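Long-range contacts in PDZ domain protein (PDB 4L8N), which is of unknown function but combines N- and C-terminal PDZ domains with a DUF4136 domain and binds magnesium: residues 28-33 with 48-53; 52-57 with 69-74; 76-81 with 94-99. All coordinates share one frame; numbering follows the deposited sequence.

All three contacts lie in the N-terminal PDZ domain, and all involve its six-stranded sheet. Contact 1 is the buried one: it joins strands 29-34 and 50-54 by backbone bonds and branched aliphatic side chains, with a salt bridge at its end. Contact 2 takes up the same strand 50-54 where it turns, and sets it against helix 67-71 mainly by apolar packing, without a hydrogen bond. Contact 3, only partly buried, pairs the hairpin strands 78-84 and 91-101, and its outer side carries charged chains. The contacts meet at I51, whose CD1 packs on L71 of contact 2 and L81 of contact 3. Contacts 2 and 3 are tied by N55 with L80 and P73 with K97.

Contact 1: 28-33 with 48-53; sequences KPVIKS and YDVIEE
I31 and I51 meet methyl to methyl, CD1 to CD1 at 3.9 Å, in the interior of the PDZ fold. Their strands, 29-34 and 50-54, are far apart in the order of the sheet, which curls round to bring their segments together, roughly antiparallel, in the partly closed barrel of this family. The two isoleucine side chains cross at about a right angle. I31 holds CG1 beside its backbone N (chi1 -44°), and from there CG1 packs on CB of D49 at 3.8 Å. I51 is also met by the ring of P29, whose CG stands 3.8 Å from CB of I51. F14 of strand 8-18 touches both isoleucines, while L81 and I83 pack on I51 from strand 78-84.

The backbones share a single bridge, V30 with V50, and between those two side chains CG2 faces CG2 at 3.8 Å. I31 N gives a nearly straight bond to D49 O (2.9 Å, 169°), and I51 N bonds to P29 O at 2.9 Å. Y48 donates its N to I31 O; its hydroxyl and the carbonyl O of K32 share a water. At the opposite end K28, extended beyond CG, passes its CD by CG1 of V50. Its NZ reaches E52 OE1 at 2.9 Å in a salt bridge, meeting that oxygen on the syn side, 20° out of the carboxylate plane, while OE2 bonds to S84 OG.

Contact 2: 52-57 with 69-74; sequences EEINGV and QLLNPA
The side chains of I54 and L71 cross at about a right angle, with CD1 of I54 set against CG of L71 at 3.8 Å. I54 works as a fork. Its CG1 stands beside the backbone N, anti to the carbonyl carbon (chi1 -53°), and carries CD1 to L71; the other branch, CG2, lies 3.4 Å from the carbonyl O of L70. L70 reaches the two ends of the beta turn: its CD2 is 3.9 Å from CG1 of V57 and 4.3 Å from CB of I54. V57 and L70 also cross at about a right angle, and no hydrogen bond joins the segments.

The strand end is shaped by a type I' turn from I54 to V57, closed by I54 N to V57 O at 2.9 Å and V57 N to I54 O at 2.8 Å. N55 leans toward P73, its ND2 4.1 Å from CG of the proline ring, while its OD1 accepts from L80 N.

Helix 67-71 probably corresponds to the second helix of the PDZ fold, which in relatives flanks the peptide groove. Here I54 and P73 both rest on V79 of strand 78-84, and L71 packs on L81 of that strand and on Y16 of strand 8-18.

Contact 3: 76-81 with 94-99; sequences RNDVLL and LVKKDC
The carboxylate of D78 has the start of the K96 side chain over one face and a leucine methyl near its rim. CG of K96 stands above that face, offset from its centre and 3.5 Å from OD1, and the two side chains lie side by side, pointing the same way. K96, extended beyond CG, carries its NZ past the acid to 4.3 Å from OD2, beyond salt-bridge range. L94 crosses D78 at about a right angle and brings CD2 to 3.4 Å from OD2. CD1 of L94 meets CB of L80 and, more distantly and obliquely, the guanidinium of R76.

Strands 78-84 and 91-101 form an antiparallel beta hairpin of the PDZ fold. V79 and V95 are a hydrogen-bonded pair in it, V79 N to V95 O at 2.9 Å and V95 N to V79 O at 2.7 Å. Their side chains point to the face away from D78, where V95 packs on A40 and I45.

Beyond K96, K97 points toward residues 76-77. Its CB lies 3.4 Å from N77 O, and a bend at chi3 (-88°) turns CE back, from which NZ donates to R76 O at 3.2 Å and also to P73 O. An alanine here would probably leave the carbonyls of R76 and P73 without their shared ammonium donor. The K97 backbone N adds a weak bond to N77 O.

Contact 1: 28-33 with 48-53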
# COMPACT_ATOMS: atom_id res chain seq x y z
N LYS A 28 7.65 6.40 28.29
CA LYS A 28 9.00 6.29 28.87
C LYS A 28 10.00 6.67 27.80
O LYS A 28 9.67 6.52 26.62
CB LYS A 28 9.27 4.85 29.37
CG LYS A 28 8.36 4.39 30.50
CD LYS A 28 8.62 2.94 30.81
CE LYS A 28 7.71 2.40 31.87
NZ LYS A 28 7.77 0.92 31.93
N PRO A 29 11.24 7.13 28.12
CA PRO A 29 12.20 7.39 27.04
C PRO A 29 12.70 6.09 26.39
O PRO A 29 13.02 5.14 27.10
CB PRO A 29 13.35 8.15 27.74
CG PRO A 29 12.90 8.39 29.14
CD PRO A 29 11.84 7.37 29.44
N VAL A 30 12.71 6.04 25.05
CA VAL A 30 13.19 4.91 24.24
C VAL A 30 14.31 5.45 23.37
O VAL A 30 14.09 6.40 22.62
CB VAL A 30 12.07 4.20 23.39
CG1 VAL A 30 12.67 3.24 22.35
CG2 VAL A 30 11.07 3.47 24.28
N ILE A 31 15.50 4.84 23.47
CA ILE A 31 16.69 5.23 22.74
C ILE A 31 16.55 4.90 21.26
O ILE A 31 16.32 3.74 20.93
CB ILE A 31 17.95 4.55 23.35
CG1 ILE A 31 17.98 4.57 24.89
CG2 ILE A 31 19.24 4.99 22.69
CD1 ILE A 31 18.26 5.78 25.56
N LYS A 32 16.77 5.90 20.39
CA LYS A 32 16.67 5.79 18.94
C LYS A 32 18.04 5.58 18.26
O LYS A 32 18.13 4.89 17.23
CB LYS A 32 16.05 7.07 18.36
CG LYS A 32 14.57 7.25 18.61
CD LYS A 32 14.00 8.34 17.71
CE LYS A 32 14.50 9.74 18.02
NZ LYS A 32 14.22 10.67 16.90
N SER A 33 19.07 6.27 18.77
CA SER A 33 20.41 6.17 18.20
C SER A 33 21.44 6.50 19.23
O SER A 33 21.20 7.31 20.12
CB SER A 33 20.56 7.10 16.99
OG SER A 33 20.82 8.42 17.44
N TYR A 48 16.89 1.17 21.11
CA TYR A 48 15.57 0.68 21.53
C TYR A 48 15.55 0.30 23.01
O TYR A 48 14.53 -0.19 23.49
CB TYR A 48 15.01 -0.44 20.57
CG TYR A 48 15.19 -0.04 19.11
CD1 TYR A 48 14.74 1.20 18.64
CD2 TYR A 48 15.92 -0.84 18.24
CE1 TYR A 48 15.01 1.62 17.34
CE2 TYR A 48 16.17 -0.44 16.93
CZ TYR A 48 15.71 0.79 16.48
OH TYR A 48 15.95 1.19 15.18
N ASP A 49 16.60 0.67 23.76
CA ASP A 49 16.64 0.53 25.21
C ASP A 49 15.59 1.44 25.79
O ASP A 49 15.34 2.52 25.23
CB ASP A 49 18.03 0.92 25.79
CG ASP A 49 19.05 -0.19 25.89
OD1 ASP A 49 18.71 -1.35 25.55
OD2 ASP A 49 20.21 0.09 26.30
N VAL A 50 14.95 1.00 26.90
CA VAL A 50 13.92 1.75 27.61
C VAL A 50 14.50 2.28 28.92
O VAL A 50 14.94 1.49 29.76
CB VAL A 50 12.65 0.92 27.84
CG1 VAL A 50 11.64 1.67 28.71
CG2 VAL A 50 12.01 0.53 26.52
N ILE A 51 14.49 3.61 29.10
CA ILE A 51 14.92 4.22 30.35
C ILE A 51 13.76 4.08 31.36
O ILE A 51 12.70 4.70 31.19
CB ILE A 51 15.40 5.68 30.20
CG1 ILE A 51 16.56 5.81 29.19
CG2 ILE A 51 15.75 6.28 31.59
CD1 ILE A 51 17.00 7.20 28.91
N GLU A 52 13.94 3.19 32.34
CA GLU A 52 12.92 2.92 33.35
C GLU A 52 13.03 3.91 34.51
O GLU A 52 12.01 4.41 34.99
CB GLU A 52 13.03 1.47 33.87
CG GLU A 52 12.71 0.42 32.81
CD GLU A 52 11.25 0.17 32.49
OE1 GLU A 52 10.37 0.70 33.20
OE2 GLU A 52 10.99 -0.58 31.52
N GLU A 53 14.26 4.15 34.99
CA GLU A 53 14.55 5.06 36.10
C GLU A 53 15.77 5.90 35.78
O GLU A 53 16.67 5.45 35.06
CB GLU A 53 14.77 4.33 37.44
CG GLU A 53 13.80 3.20 37.80
CD GLU A 53 14.11 2.42 39.07
OE1 GLU A 53 15.19 2.63 39.67
OE2 GLU A 53 13.26 1.58 39.46
O HOH W 1 16.11 4.16 14.80

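Contact 2: 52-57 with 69-74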
# COMPACT_ATOMS: atom_id res chain seq x y z
N GLU A 52 13.94 3.19 32.34
CA GLU A 52 12.92 2.92 33.35
C GLU A 52 13.03 3.91 34.51
O GLU A 52 12.01 4.41 34.99
CB GLU A 52 13.03 1.47 33.87
CG GLU A 52 12.71 0.42 32.81
CD GLU A 52 11.25 0.17 32.49
OE1 GLU A 52 10.37 0.70 33.20
OE2 GLU A 52 10.99 -0.58 31.52
N GLU A 53 14.26 4.15 34.99
CA GLU A 53 14.55 5.06 36.10
C GLU A 53 15.77 5.90 35.78
O GLU A 53 16.67 5.45 35.06
CB GLU A 53 14.77 4.33 37.44
CG GLU A 53 13.80 3.20 37.80
CD GLU A 53 14.11 2.42 39.07
OE1 GLU A 53 15.19 2.63 39.67
OE2 GLU A 53 13.26 1.58 39.46
N ILE A 54 15.79 7.12 36.31
CA ILE A 54 16.92 8.05 36.21
C ILE A 54 17.38 8.31 37.64
O ILE A 54 16.58 8.71 38.49
CB ILE A 54 16.57 9.35 35.43
CG1 ILE A 54 15.97 9.04 34.04
CG2 ILE A 54 17.80 10.28 35.34
CD1 ILE A 54 15.23 10.21 33.33
N ASN A 55 18.66 8.03 37.93
CA ASN A 55 19.31 8.23 39.24
C ASN A 55 18.47 7.66 40.41
O ASN A 55 18.50 8.21 41.52
CB ASN A 55 19.65 9.72 39.47
CG ASN A 55 20.72 10.27 38.57
OD1 ASN A 55 21.77 9.65 38.35
ND2 ASN A 55 20.50 11.48 38.08
N GLY A 56 17.76 6.56 40.15
CA GLY A 56 16.92 5.88 41.12
C GLY A 56 15.45 6.24 41.08
O GLY A 56 14.64 5.50 41.66
N VAL A 57 15.08 7.36 40.41
CA VAL A 57 13.66 7.76 40.34
C VAL A 57 12.99 7.20 39.05
O VAL A 57 13.45 7.50 37.94
CB VAL A 57 13.38 9.29 40.53
CG1 VAL A 57 14.35 10.17 39.75
CG2 VAL A 57 11.93 9.65 40.21
N GLN A 69 15.96 17.56 31.67
CA GLN A 69 16.72 18.22 32.74
C GLN A 69 17.28 17.18 33.71
O GLN A 69 18.41 17.34 34.17
CB GLN A 69 15.86 19.24 33.52
CG GLN A 69 15.54 20.53 32.75
CD GLN A 69 14.49 20.36 31.67
OE1 GLN A 69 13.46 19.69 31.86
NE2 GLN A 69 14.72 20.97 30.52
N LEU A 70 16.49 16.13 34.01
CA LEU A 70 16.85 15.03 34.91
C LEU A 70 17.93 14.15 34.30
O LEU A 70 18.73 13.56 35.03
CB LEU A 70 15.61 14.20 35.24
CG LEU A 70 15.43 13.83 36.70
CD1 LEU A 70 15.06 15.03 37.54
CD2 LEU A 70 14.38 12.76 36.86
N LEU A 71 17.97 14.09 32.96
CA LEU A 71 18.96 13.33 32.19
C LEU A 71 20.27 14.09 32.07
O LEU A 71 21.31 13.46 31.90
CB LEU A 71 18.42 12.96 30.80
CG LEU A 71 17.62 11.67 30.74
CD1 LEU A 71 16.96 11.53 29.39
CD2 LEU A 71 18.48 10.45 31.06
N ASN A 72 20.22 15.44 32.15
CA ASN A 72 21.41 16.29 32.11
C ASN A 72 21.46 17.16 33.39
O ASN A 72 21.19 18.37 33.32
CB ASN A 72 21.45 17.15 30.84
CG ASN A 72 22.80 17.75 30.58
OD1 ASN A 72 23.68 17.14 29.95
ND2 ASN A 72 23.01 18.96 31.07
N PRO A 73 21.78 16.58 34.58
CA PRO A 73 21.80 17.39 35.82
C PRO A 73 22.93 18.41 35.83
O PRO A 73 23.92 18.27 35.10
CB PRO A 73 21.97 16.35 36.94
CG PRO A 73 21.71 15.02 36.31
CD PRO A 73 22.13 15.17 34.88
N ALA A 74 22.76 19.47 36.65
CA ALA A 74 23.77 20.52 36.77
C ALA A 74 24.96 20.05 37.62
O ALA A 74 26.07 19.89 37.08
CB ALA A 74 23.15 21.78 37.37

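Contact 3: 76-81 with 94-99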
# COMPACT_ATOMS: atom_id res chain seq x y z
N ARG A 76 25.50 16.98 39.21
CA ARG A 76 25.92 15.61 38.88
C ARG A 76 26.64 15.61 37.53
O ARG A 76 26.40 16.50 36.70
CB ARG A 76 24.70 14.67 38.86
CG ARG A 76 25.04 13.20 39.07
CD ARG A 76 23.83 12.32 39.30
NE ARG A 76 24.20 10.91 39.28
CZ ARG A 76 24.57 10.20 40.34
NH1 ARG A 76 24.59 10.76 41.55
NH2 ARG A 76 24.91 8.92 40.21
N ASN A 77 27.53 14.62 37.30
CA ASN A 77 28.23 14.47 36.02
C ASN A 77 27.98 13.09 35.38
O ASN A 77 27.93 12.99 34.15
CB ASN A 77 29.72 14.71 36.18
CG ASN A 77 30.19 15.94 35.44
OD1 ASN A 77 29.40 16.84 35.10
ND2 ASN A 77 31.48 16.02 35.18
N ASP A 78 27.83 12.04 36.22
CA ASP A 78 27.57 10.67 35.79
C ASP A 78 26.12 10.33 36.11
O ASP A 78 25.73 10.43 37.27
CB ASP A 78 28.56 9.70 36.47
CG ASP A 78 29.95 9.61 35.82
OD1 ASP A 78 30.28 10.49 34.98
OD2 ASP A 78 30.71 8.67 36.17
N VAL A 79 25.32 9.98 35.08
CA VAL A 79 23.90 9.65 35.24
C VAL A 79 23.72 8.14 35.32
O VAL A 79 24.09 7.42 34.38
CB VAL A 79 22.98 10.26 34.13
CG1 VAL A 79 21.53 10.33 34.61
CG2 VAL A 79 23.46 11.64 33.71
N LEU A 80 23.16 7.66 36.44
CA LEU A 80 22.86 6.25 36.67
C LEU A 80 21.48 5.95 36.06
O LEU A 80 20.47 6.58 36.42
CB LEU A 80 22.91 5.86 38.16
CG LEU A 80 22.70 4.37 38.46
CD1 LEU A 80 23.77 3.49 37.80
CD2 LEU A 80 22.66 4.12 39.95
N LEU A 81 21.44 4.99 35.13
CA LEU A 81 20.22 4.64 34.42
C LEU A 81 19.78 3.22 34.71
O LEU A 81 20.61 2.31 34.81
CB LEU A 81 20.48 4.81 32.92
CG LEU A 81 19.85 6.01 32.19
CD1 LEU A 81 20.04 7.32 32.93
CD2 LEU A 81 20.41 6.12 30.79
N LEU A 94 25.77 3.14 34.38
CA LEU A 94 26.27 4.47 34.70
C LEU A 94 26.80 5.13 33.42
O LEU A 94 27.82 4.69 32.86
CB LEU A 94 27.34 4.44 35.79
CG LEU A 94 27.83 5.82 36.25
CD1 LEU A 94 26.82 6.47 37.20
CD2 LEU A 94 29.17 5.72 36.92
N VAL A 95 26.12 6.21 32.98
CA VAL A 95 26.52 6.89 31.75
C VAL A 95 27.28 8.17 32.10
O VAL A 95 26.74 9.09 32.71
CB VAL A 95 25.31 7.13 30.81
CG1 VAL A 95 25.69 7.97 29.59
CG2 VAL A 95 24.71 5.81 30.36
N LYS A 96 28.55 8.24 31.66
CA LYS A 96 29.40 9.41 31.82
C LYS A 96 28.97 10.45 30.78
O LYS A 96 28.45 10.07 29.71
CB LYS A 96 30.90 9.05 31.73
CG LYS A 96 31.33 8.00 32.78
CD LYS A 96 32.83 7.91 33.04
CE LYS A 96 33.09 7.10 34.30
NZ LYS A 96 34.52 7.15 34.74
N LYS A 97 29.09 11.74 31.10
CA LYS A 97 28.68 12.81 30.19
C LYS A 97 29.79 13.15 29.22
O LYS A 97 30.97 12.91 29.49
CB LYS A 97 28.25 14.07 30.96
CG LYS A 97 26.81 14.49 30.71
CD LYS A 97 26.44 15.77 31.47
CE LYS A 97 25.91 15.55 32.87
NZ LYS A 97 25.65 16.84 33.56
N ASP A 98 29.39 13.71 28.07
CA ASP A 98 30.34 14.14 27.06
C ASP A 98 30.25 15.65 27.01
O ASP A 98 29.24 16.23 26.61
CB ASP A 98 30.11 13.44 25.72
CG ASP A 98 30.25 11.93 25.80
OD1 ASP A 98 31.30 11.45 26.33
OD2 ASP A 98 29.31 11.22 25.37
N CYS A 99 31.32 16.28 27.51
CA CYS A 99 31.40 17.72 27.67
C CYS A 99 32.45 18.31 26.76
O CYS A 99 33.43 17.66 26.43
CB CYS A 99 31.69 18.04 29.13
SG CYS A 99 30.81 16.99 30.31